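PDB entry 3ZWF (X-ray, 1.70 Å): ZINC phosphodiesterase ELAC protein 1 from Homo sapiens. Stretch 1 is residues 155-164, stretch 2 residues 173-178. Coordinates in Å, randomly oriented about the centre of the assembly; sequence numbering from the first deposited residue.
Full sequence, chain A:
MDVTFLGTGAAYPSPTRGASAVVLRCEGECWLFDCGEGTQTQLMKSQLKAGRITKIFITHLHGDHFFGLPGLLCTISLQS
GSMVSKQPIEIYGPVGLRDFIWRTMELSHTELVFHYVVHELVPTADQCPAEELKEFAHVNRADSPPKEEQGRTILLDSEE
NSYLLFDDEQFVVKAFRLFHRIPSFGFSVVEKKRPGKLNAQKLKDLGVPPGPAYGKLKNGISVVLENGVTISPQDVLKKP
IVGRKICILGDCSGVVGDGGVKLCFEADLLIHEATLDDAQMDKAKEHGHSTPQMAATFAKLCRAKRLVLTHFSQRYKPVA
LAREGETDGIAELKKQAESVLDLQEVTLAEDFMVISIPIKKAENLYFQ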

# COMPACT_ATOMS: atom_id res chain seq x y z
N LEU A 155 -16.92 16.15 -16.17
CA LEU A 155 -16.54 16.20 -17.58
C LEU A 155 -15.62 17.38 -17.84
O LEU A 155 -15.71 18.41 -17.19
CB LEU A 155 -17.76 16.27 -18.49
CG LEU A 155 -18.81 15.19 -18.30
CD1 LEU A 155 -19.89 15.30 -19.39
CD2 LEU A 155 -18.21 13.80 -18.37
N LEU A 156 -14.76 17.22 -18.83
CA LEU A 156 -13.98 18.35 -19.32
C LEU A 156 -14.90 19.42 -19.85
O LEU A 156 -15.83 19.14 -20.59
CB LEU A 156 -13.05 17.90 -20.45
CG LEU A 156 -12.09 18.96 -20.99
CD1 LEU A 156 -10.97 19.32 -20.02
CD2 LEU A 156 -11.55 18.49 -22.33
N ASP A 157 -14.67 20.64 -19.44
CA ASP A 157 -15.43 21.74 -19.99
C ASP A 157 -14.73 22.19 -21.26
O ASP A 157 -13.60 22.64 -21.19
CB ASP A 157 -15.50 22.89 -19.00
CG ASP A 157 -16.42 23.94 -19.50
OD1 ASP A 157 -16.02 24.67 -20.45
OD2 ASP A 157 -17.58 23.93 -19.03
N SER A 158 -15.42 22.10 -22.39
CA SER A 158 -14.78 22.36 -23.69
C SER A 158 -14.44 23.83 -23.91
O SER A 158 -13.51 24.13 -24.64
CB SER A 158 -15.67 21.91 -24.84
OG SER A 158 -14.94 21.84 -26.05
N GLU A 159 -15.20 24.73 -23.29
CA GLU A 159 -14.91 26.17 -23.40
C GLU A 159 -13.62 26.52 -22.63
O GLU A 159 -12.73 27.17 -23.15
CB GLU A 159 -16.10 27.01 -22.92
N GLU A 160 -13.55 26.05 -21.39
CA GLU A 160 -12.42 26.33 -20.48
C GLU A 160 -11.27 25.29 -20.55
O GLU A 160 -10.17 25.55 -20.07
CB GLU A 160 -12.94 26.37 -19.03
CG GLU A 160 -13.90 27.52 -18.69
CD GLU A 160 -13.51 28.22 -17.42
OE1 GLU A 160 -12.58 29.05 -17.47
OE2 GLU A 160 -14.11 27.91 -16.36
N ASN A 161 -11.54 24.13 -21.13
CA ASN A 161 -10.52 23.06 -21.20
C ASN A 161 -10.01 22.64 -19.81
O ASN A 161 -8.84 22.31 -19.64
CB ASN A 161 -9.36 23.48 -22.13
CG ASN A 161 -9.24 22.58 -23.35
OD1 ASN A 161 -8.16 22.05 -23.63
ND2 ASN A 161 -10.35 22.38 -24.07
N SER A 162 -10.92 22.65 -18.85
CA SER A 162 -10.62 22.27 -17.46
C SER A 162 -11.81 21.58 -16.81
O SER A 162 -12.91 21.57 -17.37
CB SER A 162 -10.22 23.51 -16.64
OG SER A 162 -11.33 24.37 -16.46
N TYR A 163 -11.56 21.01 -15.64
CA TYR A 163 -12.58 20.36 -14.83
C TYR A 163 -12.77 21.19 -13.58
O TYR A 163 -11.80 21.44 -12.84
CB TYR A 163 -12.14 18.96 -14.38
CG TYR A 163 -11.74 18.02 -15.49
CD1 TYR A 163 -10.48 18.10 -16.08
CD2 TYR A 163 -12.58 17.00 -15.93
CE1 TYR A 163 -10.11 17.23 -17.09
CE2 TYR A 163 -12.21 16.15 -16.97
CZ TYR A 163 -10.97 16.28 -17.53
OH TYR A 163 -10.58 15.45 -18.54
N LEU A 164 -14.02 21.58 -13.29
CA LEU A 164 -14.31 22.33 -12.06
C LEU A 164 -14.49 21.35 -10.93
O LEU A 164 -15.38 20.50 -10.97
CB LEU A 164 -15.55 23.23 -12.20
CG LEU A 164 -15.85 24.12 -10.98
CD1 LEU A 164 -14.64 25.00 -10.59
CD2 LEU A 164 -17.09 24.96 -11.22
N VAL A 173 -10.83 25.41 -7.10
CA VAL A 173 -9.94 24.31 -7.47
C VAL A 173 -10.41 23.63 -8.76
O VAL A 173 -11.59 23.29 -8.93
CB VAL A 173 -9.77 23.28 -6.33
CG1 VAL A 173 -8.81 22.17 -6.71
CG2 VAL A 173 -9.30 24.00 -5.08
N LYS A 174 -9.47 23.49 -9.69
CA LYS A 174 -9.73 22.93 -11.02
C LYS A 174 -8.68 21.90 -11.35
O LYS A 174 -7.60 21.94 -10.78
CB LYS A 174 -9.74 24.03 -12.09
CG LYS A 174 -10.85 25.03 -11.91
CD LYS A 174 -10.79 26.14 -12.92
CE LYS A 174 -12.03 26.97 -12.79
NZ LYS A 174 -11.89 28.11 -13.71
N ALA A 175 -9.03 20.98 -12.25
CA ALA A 175 -8.06 20.04 -12.82
C ALA A 175 -7.90 20.34 -14.31
O ALA A 175 -8.77 20.93 -14.96
CB ALA A 175 -8.48 18.61 -12.60
N PHE A 176 -6.77 19.92 -14.84
CA PHE A 176 -6.50 20.02 -16.27
C PHE A 176 -5.74 18.78 -16.74
O PHE A 176 -5.15 18.04 -15.94
CB PHE A 176 -5.75 21.31 -16.63
CG PHE A 176 -4.47 21.55 -15.84
CD1 PHE A 176 -4.49 22.10 -14.58
CD2 PHE A 176 -3.24 21.20 -16.38
CE1 PHE A 176 -3.33 22.29 -13.88
CE2 PHE A 176 -2.04 21.41 -15.69
CZ PHE A 176 -2.09 21.97 -14.42
N ARG A 177 -5.75 18.57 -18.05
CA ARG A 177 -5.28 17.34 -18.65
C ARG A 177 -3.78 17.41 -18.95
O ARG A 177 -3.28 18.42 -19.51
CB ARG A 177 -6.01 17.04 -19.94
CG ARG A 177 -7.52 16.83 -19.75
CD ARG A 177 -8.21 16.69 -21.10
NE ARG A 177 -8.10 17.94 -21.84
CZ ARG A 177 -8.22 18.06 -23.15
NH1 ARG A 177 -8.47 17.01 -23.92
NH2 ARG A 177 -8.09 19.27 -23.70
N LEU A 178 -3.13 16.32 -18.57
CA LEU A 178 -1.73 16.05 -18.89
C LEU A 178 -1.59 14.83 -19.77
O LEU A 178 -2.53 14.05 -19.91
CB LEU A 178 -0.91 15.83 -17.60
CG LEU A 178 -1.04 16.91 -16.53
CD1 LEU A 178 -0.20 16.62 -15.29
CD2 LEU A 178 -0.57 18.27 -17.09
O HOH W 1 -7.21 20.17 -20.00

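Contact between the turn-bearing stretch 155-164 and the strand 173-178 of human zinc phosphodiesterase ELAC protein 1. The two run antiparallel and bury 514 Å² between them, both sides summed. Their backbones are tied at Tyr 163 and Ala 175, a hydrogen-bonded pair: Tyr 163 N donates to Ala 175 O and Ala 175 N to Tyr 163 O, each at 2.9 Å and nearly straight. Tyr 163 O also receives a CA-H...O contact from Lys 174 CA at 3.1 Å. Side chains of Tyr 163 and Ala 175 share one face of the sheet; those of Leu 164 and Lys 174, the next, non-hydrogen-bonded pair, share the other.

With chi1 m (-56°) and chi2 80°, the Tyr 163 ring lies along the strand, so that its edge meets Ala 175 O, Phe 176 N and Arg 177 CG. Tyr 163 CD1 packs 4.0 Å from Ala 175 CB, and Tyr 163 OH reaches to 3.6 Å from Arg 177 CG while hydrogen-bonding elsewhere in the structure.

Arg 177 has the largest area covered by the opposing stretch, 93 Å². Its CA-to-CB bond points sideways, but the m, t, m course of chi1 to chi3 brings the guanidinium back to the turn. There Leu 156, in the t, p rotamer, sets CD2 over one face of the group, 3.5 Å from Arg 177 CZ, while Asn 161 OD1 lies at its edge and accepts a short but bent, hence weak, hydrogen bond from Arg 177 NH2 (2.8 Å, 127°). Asn 161 has an off-rotamer chi1 of -117° and a positive phi of 57°; its side chain also starts sideways and ends nearer the strand. One water joins the same residues, donating to Asn 161 O (2.7 Å) and accepting from Arg 177 N (2.9 Å) and Arg 177 NE (3.0 Å).

The turn is braced from within: Asp 157 OD1 accepts from Glu 160 N at 3.0 Å, and Asp 157 N donates to Ser 162 O at 2.9 Å.

On the other face, Lys 174 is extended from chi2 to chi4, all t, after an m chi1. This carries its chain past Ser 162, with Ser 162 OG 4.0 Å from Lys 174 CD, and past Leu 164, with Leu 164 CD1 3.9 Å from Lys 174 CE. The ammonium ends 3.5 Å from Glu 160, NZ to OE2, a salt bridge whose hydrogen bond is weak; Glu 160 is exposed and poorly ordered, with chi2 off-rotamer at -132°.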